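Side-chain contacts in transcription termination factor NusA (Planctomyces limnophilus, PDB 4MTN), which probably takes part in both termination and antitermination of transcription, binding the RNA polymerase core enzyme and nascent RNA: residues R10-I15 with I25-V30; E341-Q346 with M363-L368; E352-I357 with E378-E383. All coordinates share one frame; numbering follows the deposited sequence.

Contact 1: residues R10-I15 with I25-V30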
loop_
_atom_site.group_PDB
_atom_site.type_symbol
_atom_site.label_atom_id
_atom_site.label_comp_id
_atom_site.label_asym_id
_atom_site.label_seq_id
_atom_site.Cartn_x
_atom_site.Cartn_y
_atom_site.Cartn_z
ATOM N N ARG A 10 33.882 -11.706 29.005
ATOM C CA ARG A 10 33.008 -11.935 30.147
ATOM C C ARG A 10 31.693 -11.184 29.975
ATOM O O ARG A 10 30.634 -11.660 30.382
ATOM C CB ARG A 10 33.693 -11.504 31.445
ATOM C CG ARG A 10 35.086 -12.076 31.637
ATOM C CD ARG A 10 35.778 -11.442 32.832
ATOM N NE ARG A 10 37.164 -11.885 32.961
ATOM C CZ ARG A 10 37.548 -12.940 33.672
ATOM N NH1 ARG A 10 36.650 -13.666 34.323
ATOM N NH2 ARG A 10 38.832 -13.269 33.733
ATOM N N ILE A 11 31.775 -10.005 29.367
ATOM C CA ILE A 11 30.610 -9.149 29.181
ATOM C C ILE A 11 29.712 -9.631 28.043
ATOM O O ILE A 11 28.494 -9.713 28.199
ATOM C CB ILE A 11 31.030 -7.693 28.899
ATOM C CG1 ILE A 11 31.945 -7.178 30.011
ATOM C CG2 ILE A 11 29.806 -6.802 28.756
ATOM C CD1 ILE A 11 32.400 -5.749 29.814
ATOM N N VAL A 12 30.318 -9.954 26.904
ATOM C CA VAL A 12 29.556 -10.351 25.724
ATOM C C VAL A 12 28.818 -11.670 25.947
ATOM O O VAL A 12 27.779 -11.915 25.338
ATOM C CB VAL A 12 30.459 -10.475 24.474
ATOM C CG1 VAL A 12 31.081 -9.129 24.135
ATOM C CG2 VAL A 12 31.536 -11.527 24.683
ATOM N N ASP A 13 29.359 -12.513 26.820
ATOM C CA ASP A 13 28.707 -13.770 27.167
ATOM C C ASP A 13 27.601 -13.538 28.191
ATOM O O ASP A 13 26.569 -14.209 28.167
ATOM C CB ASP A 13 29.725 -14.776 27.706
ATOM C CG ASP A 13 29.103 -16.124 28.014
ATOM O OD1 ASP A 13 28.985 -16.952 27.086
ATOM O OD2 ASP A 13 28.732 -16.357 29.184
ATOM N N SER A 14 27.826 -12.585 29.089
ATOM C CA SER A 14 26.861 -12.265 30.136
ATOM C C SER A 14 25.583 -11.674 29.551
ATOM O O SER A 14 24.479 -12.022 29.971
ATOM C CB SER A 14 27.472 -11.293 31.148
ATOM O OG SER A 14 26.537 -10.948 32.155
ATOM N N ILE A 15 25.739 -10.778 28.582
ATOM C CA ILE A 15 24.598 -10.148 27.927
ATOM C C ILE A 15 23.880 -11.152 27.025
ATOM O O ILE A 15 22.650 -11.213 27.006
ATOM C CB ILE A 15 25.031 -8.907 27.108
ATOM C CG1 ILE A 15 25.047 -7.654 27.992
ATOM C CG2 ILE A 15 24.094 -8.671 25.935
ATOM C CD1 ILE A 15 26.158 -7.619 29.020
ATOM N N ILE A 25 26.004 -9.310 17.498
ATOM C CA ILE A 25 25.304 -8.057 17.748
ATOM C C ILE A 25 25.884 -7.378 18.985
ATOM O O ILE A 25 26.070 -6.160 19.010
ATOM C CB ILE A 25 23.790 -8.280 17.937
ATOM C CG1 ILE A 25 23.169 -8.834 16.653
ATOM C CG2 ILE A 25 23.103 -6.986 18.337
ATOM C CD1 ILE A 25 21.665 -8.991 16.720
ATOM N N VAL A 26 26.182 -8.180 20.003
ATOM C CA VAL A 26 26.745 -7.671 21.248
ATOM C C VAL A 26 28.132 -7.073 21.028
ATOM O O VAL A 26 28.444 -6.005 21.555
ATOM C CB VAL A 26 26.830 -8.776 22.319
ATOM C CG1 VAL A 26 27.375 -8.214 23.622
ATOM C CG2 VAL A 26 25.464 -9.406 22.538
ATOM N N PHE A 27 28.960 -7.766 20.247
ATOM C CA PHE A 27 30.295 -7.275 19.915
ATOM C C PHE A 27 30.227 -5.905 19.252
ATOM O O PHE A 27 30.984 -5.000 19.603
ATOM C CB PHE A 27 31.024 -8.259 18.996
ATOM C CG PHE A 27 31.731 -9.367 19.727
ATOM C CD1 PHE A 27 32.908 -9.121 20.414
ATOM C CD2 PHE A 27 31.225 -10.656 19.718
ATOM C CE1 PHE A 27 33.564 -10.137 21.085
ATOM C CE2 PHE A 27 31.876 -11.677 20.386
ATOM C CZ PHE A 27 33.046 -11.417 21.069
ATOM N N GLU A 28 29.315 -5.760 18.296
ATOM C CA GLU A 28 29.110 -4.488 17.612
ATOM C C GLU A 28 28.672 -3.404 18.591
ATOM O O GLU A 28 29.078 -2.248 18.473
ATOM C CB GLU A 28 28.074 -4.637 16.497
ATOM C CG GLU A 28 28.563 -5.419 15.289
ATOM C CD GLU A 28 27.487 -5.595 14.234
ATOM O OE1 GLU A 28 26.308 -5.770 14.608
ATOM O OE2 GLU A 28 27.819 -5.551 13.031
ATOM N N GLY A 29 27.846 -3.788 19.559
ATOM C CA GLY A 29 27.370 -2.863 20.569
ATOM C C GLY A 29 28.485 -2.386 21.480
ATOM O O GLY A 29 28.599 -1.193 21.765
ATOM N N VAL A 30 29.310 -3.323 21.937
ATOM C CA VAL A 30 30.437 -3.001 22.806
ATOM C C VAL A 30 31.449 -2.121 22.077
ATOM O O VAL A 30 32.020 -1.200 22.662
ATOM C CB VAL A 30 31.135 -4.279 23.320
ATOM C CG1 VAL A 30 32.352 -3.929 24.164
ATOM C CG2 VAL A 30 30.161 -5.127 24.123
#

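Contact 2: residues E341-Q346 with M363-L368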
loop_
_atom_site.group_PDB
_atom_site.type_symbol
_atom_site.label_atom_id
_atom_site.label_comp_id
_atom_site.label_asym_id
_atom_site.label_seq_id
_atom_site.Cartn_x
_atom_site.Cartn_y
_atom_site.Cartn_z
ATOM N N GLU A 341 -19.633 21.365 -27.795
ATOM C CA GLU A 341 -19.782 20.061 -28.433
ATOM C C GLU A 341 -18.459 19.302 -28.453
ATOM O O GLU A 341 -18.439 18.072 -28.399
ATOM C CB GLU A 341 -20.319 20.216 -29.856
ATOM C CG GLU A 341 -21.790 20.589 -29.929
ATOM C CD GLU A 341 -22.274 20.771 -31.353
ATOM O OE1 GLU A 341 -21.446 20.662 -32.281
ATOM O OE2 GLU A 341 -23.482 21.022 -31.544
ATOM N N GLY A 342 -17.357 20.042 -28.533
ATOM C CA GLY A 342 -16.035 19.443 -28.525
ATOM C C GLY A 342 -15.719 18.792 -27.193
ATOM O O GLY A 342 -15.143 17.704 -27.142
ATOM N N LEU A 343 -16.100 19.464 -26.112
ATOM C CA LEU A 343 -15.890 18.945 -24.764
ATOM C C LEU A 343 -16.700 17.675 -24.532
ATOM O O LEU A 343 -16.189 16.688 -24.005
ATOM C CB LEU A 343 -16.263 20.000 -23.720
ATOM C CG LEU A 343 -15.369 21.237 -23.632
ATOM C CD1 LEU A 343 -16.034 22.310 -22.787
ATOM C CD2 LEU A 343 -14.008 20.870 -23.061
ATOM N N VAL A 344 -17.968 17.715 -24.933
ATOM C CA VAL A 344 -18.878 16.589 -24.756
ATOM C C VAL A 344 -18.429 15.382 -25.575
ATOM O O VAL A 344 -18.533 14.239 -25.126
ATOM C CB VAL A 344 -20.320 16.975 -25.149
ATOM C CG1 VAL A 344 -21.259 15.797 -24.978
ATOM C CG2 VAL A 344 -20.792 18.151 -24.317
ATOM N N SER A 345 -17.917 15.646 -26.771
ATOM C CA SER A 345 -17.436 14.588 -27.651
ATOM C C SER A 345 -16.196 13.907 -27.079
ATOM O O SER A 345 -15.892 12.763 -27.421
ATOM C CB SER A 345 -17.127 15.149 -29.039
ATOM O OG SER A 345 -16.032 16.048 -28.995
ATOM N N GLN A 346 -15.483 14.617 -26.211
ATOM C CA GLN A 346 -14.254 14.097 -25.623
ATOM C C GLN A 346 -14.495 13.453 -24.257
ATOM O O GLN A 346 -13.552 13.022 -23.592
ATOM C CB GLN A 346 -13.212 15.208 -25.506
ATOM C CG GLN A 346 -11.785 14.721 -25.662
ATOM C CD GLN A 346 -11.474 14.268 -27.075
ATOM O OE1 GLN A 346 -12.106 14.712 -28.035
ATOM N NE2 GLN A 346 -10.497 13.379 -27.210
HETATM N N MSE A 363 -7.072 25.087 -23.766
HETATM C CA MSE A 363 -6.599 26.190 -24.593
HETATM C C MSE A 363 -6.497 25.786 -26.058
HETATM O O MSE A 363 -6.849 26.557 -26.949
HETATM C CB MSE A 363 -5.239 26.688 -24.101
HETATM C CG MSE A 363 -5.280 27.385 -22.756
HETATM SE SE MSE A 363 -3.500 27.844 -22.114
HETATM C CE MSE A 363 -3.032 29.170 -23.466
ATOM N N GLU A 364 -6.011 24.573 -26.301
ATOM C CA GLU A 364 -5.818 24.086 -27.661
ATOM C C GLU A 364 -7.149 23.812 -28.348
ATOM O O GLU A 364 -7.333 24.141 -29.521
ATOM C CB GLU A 364 -4.960 22.819 -27.656
HETATM N N MSE A 365 -8.078 23.216 -27.608
HETATM C CA MSE A 365 -9.363 22.807 -28.163
HETATM C C MSE A 365 -10.227 23.998 -28.578
HETATM O O MSE A 365 -10.900 23.955 -29.606
HETATM C CB MSE A 365 -10.122 21.945 -27.153
HETATM C CG MSE A 365 -11.326 21.225 -27.734
HETATM SE SE MSE A 365 -12.372 20.303 -26.373
HETATM C CE MSE A 365 -10.911 19.454 -25.406
ATOM N N GLY A 366 -10.207 25.056 -27.775
ATOM C CA GLY A 366 -11.032 26.220 -28.045
ATOM C C GLY A 366 -10.271 27.433 -28.544
ATOM O O GLY A 366 -10.851 28.512 -28.677
ATOM N N SER A 367 -8.983 27.251 -28.828
ATOM C CA SER A 367 -8.107 28.343 -29.248
ATOM C C SER A 367 -8.176 29.498 -28.255
ATOM O O SER A 367 -8.389 30.649 -28.638
ATOM C CB SER A 367 -8.472 28.825 -30.654
ATOM O OG SER A 367 -8.364 27.774 -31.598
ATOM N N LEU A 368 -7.995 29.178 -26.978
ATOM C CA LEU A 368 -8.180 30.148 -25.906
ATOM C C LEU A 368 -6.867 30.512 -25.225
ATOM O O LEU A 368 -5.933 29.710 -25.181
ATOM C CB LEU A 368 -9.164 29.608 -24.867
ATOM C CG LEU A 368 -10.536 29.178 -25.388
ATOM C CD1 LEU A 368 -11.317 28.466 -24.297
ATOM C CD2 LEU A 368 -11.313 30.376 -25.913
#

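Contact 3: residues E352-I357 with E378-E383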
loop_
_atom_site.group_PDB
_atom_site.type_symbol
_atom_site.label_atom_id
_atom_site.label_comp_id
_atom_site.label_asym_id
_atom_site.label_seq_id
_atom_site.Cartn_x
_atom_site.Cartn_y
_atom_site.Cartn_z
ATOM N N GLU A 352 -18.235 19.030 -13.041
ATOM C CA GLU A 352 -17.125 18.458 -12.289
ATOM C C GLU A 352 -16.005 18.049 -13.237
ATOM O O GLU A 352 -14.827 18.266 -12.954
ATOM C CB GLU A 352 -17.588 17.250 -11.469
ATOM C CG GLU A 352 -18.399 17.594 -10.226
ATOM C CD GLU A 352 -19.822 18.027 -10.538
ATOM O OE1 GLU A 352 -20.227 17.962 -11.718
ATOM O OE2 GLU A 352 -20.537 18.434 -9.599
ATOM N N ASP A 353 -16.387 17.462 -14.366
ATOM C CA ASP A 353 -15.426 17.011 -15.364
ATOM C C ASP A 353 -14.731 18.192 -16.027
ATOM O O ASP A 353 -13.556 18.113 -16.385
ATOM C CB ASP A 353 -16.117 16.149 -16.423
ATOM C CG ASP A 353 -16.911 15.008 -15.820
ATOM O OD1 ASP A 353 -16.551 14.547 -14.716
ATOM O OD2 ASP A 353 -17.896 14.570 -16.451
ATOM N N LEU A 354 -15.465 19.285 -16.193
ATOM C CA LEU A 354 -14.924 20.471 -16.841
ATOM C C LEU A 354 -13.981 21.226 -15.912
ATOM O O LEU A 354 -13.002 21.820 -16.358
ATOM C CB LEU A 354 -16.056 21.391 -17.306
ATOM C CG LEU A 354 -15.639 22.635 -18.092
ATOM C CD1 LEU A 354 -14.742 22.255 -19.261
ATOM C CD2 LEU A 354 -16.861 23.397 -18.576
ATOM N N SER A 355 -14.277 21.195 -14.616
ATOM C CA SER A 355 -13.476 21.917 -13.634
ATOM C C SER A 355 -12.108 21.273 -13.447
ATOM O O SER A 355 -11.138 21.947 -13.101
ATOM C CB SER A 355 -14.210 21.989 -12.293
ATOM O OG SER A 355 -14.479 20.694 -11.787
ATOM N N VAL A 356 -12.035 19.966 -13.676
ATOM C CA VAL A 356 -10.789 19.228 -13.501
ATOM C C VAL A 356 -10.005 19.110 -14.806
ATOM O O VAL A 356 -8.974 18.439 -14.855
ATOM C CB VAL A 356 -11.044 17.815 -12.938
ATOM C CG1 VAL A 356 -11.783 17.899 -11.612
ATOM C CG2 VAL A 356 -11.821 16.973 -13.936
ATOM N N ILE A 357 -10.498 19.752 -15.862
ATOM C CA ILE A 357 -9.835 19.702 -17.161
ATOM C C ILE A 357 -8.440 20.315 -17.085
ATOM O O ILE A 357 -8.176 21.195 -16.263
ATOM C CB ILE A 357 -10.652 20.429 -18.258
ATOM C CG1 ILE A 357 -10.262 19.921 -19.648
ATOM C CG2 ILE A 357 -10.465 21.939 -18.176
ATOM C CD1 ILE A 357 -10.992 20.610 -20.780
ATOM N N GLU A 378 -13.137 28.212 -13.553
ATOM C CA GLU A 378 -13.756 28.811 -12.373
ATOM C C GLU A 378 -15.280 28.745 -12.442
ATOM O O GLU A 378 -15.949 28.593 -11.419
ATOM C CB GLU A 378 -13.300 30.261 -12.202
ATOM C CG GLU A 378 -11.835 30.408 -11.824
ATOM C CD GLU A 378 -11.507 31.783 -11.274
ATOM O OE1 GLU A 378 -12.435 32.473 -10.805
ATOM O OE2 GLU A 378 -10.321 32.174 -11.311
ATOM N N TYR A 379 -15.825 28.866 -13.650
ATOM C CA TYR A 379 -17.262 28.713 -13.856
ATOM C C TYR A 379 -17.710 27.301 -13.510
ATOM O O TYR A 379 -18.717 27.106 -12.830
ATOM C CB TYR A 379 -17.644 29.035 -15.302
ATOM C CG TYR A 379 -17.971 30.488 -15.549
ATOM C CD1 TYR A 379 -19.233 30.993 -15.265
ATOM C CD2 TYR A 379 -17.024 31.351 -16.079
ATOM C CE1 TYR A 379 -19.539 32.321 -15.494
ATOM C CE2 TYR A 379 -17.319 32.677 -16.311
ATOM C CZ TYR A 379 -18.577 33.158 -16.017
ATOM O OH TYR A 379 -18.874 34.482 -16.250
ATOM N N ALA A 380 -16.951 26.320 -13.988
ATOM C CA ALA A 380 -17.269 24.917 -13.754
ATOM C C ALA A 380 -17.174 24.575 -12.271
ATOM O O ALA A 380 -17.967 23.789 -11.759
ATOM C CB ALA A 380 -16.347 24.023 -14.568
ATOM N N GLU A 381 -16.203 25.171 -11.587
ATOM C CA GLU A 381 -16.043 24.965 -10.153
ATOM C C GLU A 381 -17.241 25.520 -9.391
ATOM O O GLU A 381 -17.789 24.856 -8.510
ATOM C CB GLU A 381 -14.752 25.617 -9.653
ATOM C CG GLU A 381 -13.483 24.911 -10.102
ATOM C CD GLU A 381 -12.225 25.631 -9.654
ATOM O OE1 GLU A 381 -12.338 26.757 -9.127
ATOM O OE2 GLU A 381 -11.123 25.069 -9.830
ATOM N N ARG A 382 -17.642 26.739 -9.737
ATOM C CA ARG A 382 -18.791 27.384 -9.113
ATOM C C ARG A 382 -20.082 26.622 -9.389
ATOM O O ARG A 382 -20.867 26.362 -8.477
ATOM C CB ARG A 382 -18.933 28.826 -9.604
ATOM C CG ARG A 382 -18.022 29.822 -8.914
ATOM C CD ARG A 382 -18.257 31.230 -9.442
ATOM N NE ARG A 382 -19.660 31.628 -9.346
ATOM C CZ ARG A 382 -20.203 32.201 -8.276
ATOM N NH1 ARG A 382 -19.462 32.444 -7.204
ATOM N NH2 ARG A 382 -21.487 32.532 -8.278
ATOM N N GLU A 383 -20.296 26.271 -10.653
ATOM C CA GLU A 383 -21.531 25.615 -11.061
ATOM C C GLU A 383 -21.641 24.212 -10.474
ATOM O O GLU A 383 -22.725 23.782 -10.083
ATOM C CB GLU A 383 -21.630 25.561 -12.586
ATOM C CG GLU A 383 -23.014 25.201 -13.092
ATOM C CD GLU A 383 -24.092 26.128 -12.560
ATOM O OE1 GLU A 383 -23.826 27.341 -12.418
ATOM O OE2 GLU A 383 -25.208 25.641 -12.280
#

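Contact 1: residues R10-I15 with I25-V30
Val12 meets three residues of helix 23-42: Val26, Phe27 and Val30. Its CG1 methyl sits over one face of the Phe27 ring, 4.2 Å from the centroid and 14° off the ring normal. This is a CH-pi contact. The other methyl, CG2, meets the ring at its far end, with Val12 CG2 3.9 Å from Phe27 CZ. Val12 thus reaches the ring with both branches.

Val26, the neighbour of Phe27 in the chain, packs against Val12 and Ile15. Its CG1 lies 3.7 Å from Val12 CA, so it packs against the backbone of helix 7-18 as well as the side chain. The chi1 of Val26 (-178°) puts CG1 anti to the backbone N and leaves CG2 beside the backbone N, where it meets Ile15. Val26 CG2 is 3.7 Å from Ile15 CG2. Val30, one turn further on, adds CG2 at 4.1 Å from Val12 CG1.

The helix axes approach to 9.6 Å at 128° between their N-to-C directions. These are the first two helices of the NusA N-terminal domain. Helix 87-105 packs against the same group through Ile90 on Ile15 and Ile93 on Val26. Ile52 of strand 48-52 touches Phe27 and Val30.

No hydrogen bond crosses the interface. It rests on branched aliphatic groups and one aromatic face, so it probably depends on the burial of apolar surface.

Contact 2: residues E341-Q346 with M363-L368
Met365, present as selenomethionine, reaches helix 337-345 through an extended start and a bent end. With chi1 at -167°, CG lies anti to the backbone N. The next bond is also extended. The turn comes at chi3 (-46°), which swings the terminal methyl round toward Leu343.

The selenium does most of the touching. Met365 SE lies 3.8 Å from Gly342 C, so it rests on backbone where helix 337-345 carries no side chain. It also lies 3.7 Å from Leu343 CD2. The methyl follows, with Met365 CE 4.1 Å from the same Leu343 CD2. The bond from CA to CB of Leu343 does not point at residues 363-368. Further out, its CD2 branch reaches the selenium across the line of the Met365 chain.

Both helices belong to the helix-hairpin-helix region. The contact brings together the last turns of helix 337-345 and helix 359-366. Met365 also touches Leu339, one turn back on helix 337-345, and Met275 in a loop.

Ser345 OG donates to Gly342 O at 2.6 Å, from above the carbonyl plane. The hydroxyl is thus bonded within its own helix, not across the contact. In the segment 363-368, Ser367 has positive phi, and Leu368 N bonds to Met363 O at 2.9 Å. This is consistent with a Schellman motif. The chain then leads into helix 370-399, where Leu368 touches Ile376.

Contact 3: residues E352-I357 with E378-E383
Ala380 CB lies over one face of the flat peptide unit that joins Leu354 to Ser355, 3.5 Å from Ser355 N. Glu381, the next residue along, makes its contact through the aliphatic part of its side chain, with Glu381 CG 3.7 Å from Ser355 CB.

Ser355 therefore sits against two neighbours on helix 370-399. Its CB is also 3.7 Å from Ala380 CB. The small side chains let the backbones come close, and the CA atoms of Ser355 and Ala380 are 4.8 Å apart. Leu354 also packs on the alanine methyl, roughly at right angles to Ser355 as seen from it, with Leu354 CB 3.8 Å from Ala380 CB. The chi1 of Leu354 (-176°) sets CG anti to the backbone N, and CG and CD2 follow along the same methyl.

The contact joins the short helix 351-355 to the long helix 370-399 within the helix-hairpin-helix region. Leu354 also touches Leu343 of helix 337-345.

The hydroxyl of Ser355 turns back to its own helix. At chi1 60° OG stands between the backbone N and the carbonyl carbon. It donates to Glu352 O at 2.7 Å, with a C=O...donor angle of 112° and the donor above the carbonyl plane.

Two acidic residues of the short helix have further partners. Glu352 OE2 is hydrogen-bonded to Ser384 OG, a second link to helix 370-399. Asp353 OD1 forms a salt bridge with Arg278 NH2.

Contact 1 lies in the N-terminal domain, on the opposite side of the chain's centre from the other two. Its nearest atoms are about 58 Å from contact 2 and about 51 Å from contact 3. It is a buried, wholly apolar core contact. Contacts 2 and 3 are partly buried and lie in the helix-hairpin-helix region. They share no helix: 337-345 meets 359-366, and 351-355 meets 370-399. Leu343 links them, with Leu343 CD1 3.8 Å from Leu354 CD1. Contact 2 relies on one long side chain, whose selenium does the touching. Contact 3 pairs a serine and an alanine at close backbone approach, with Leu354 and the CG of Glu381 beside them.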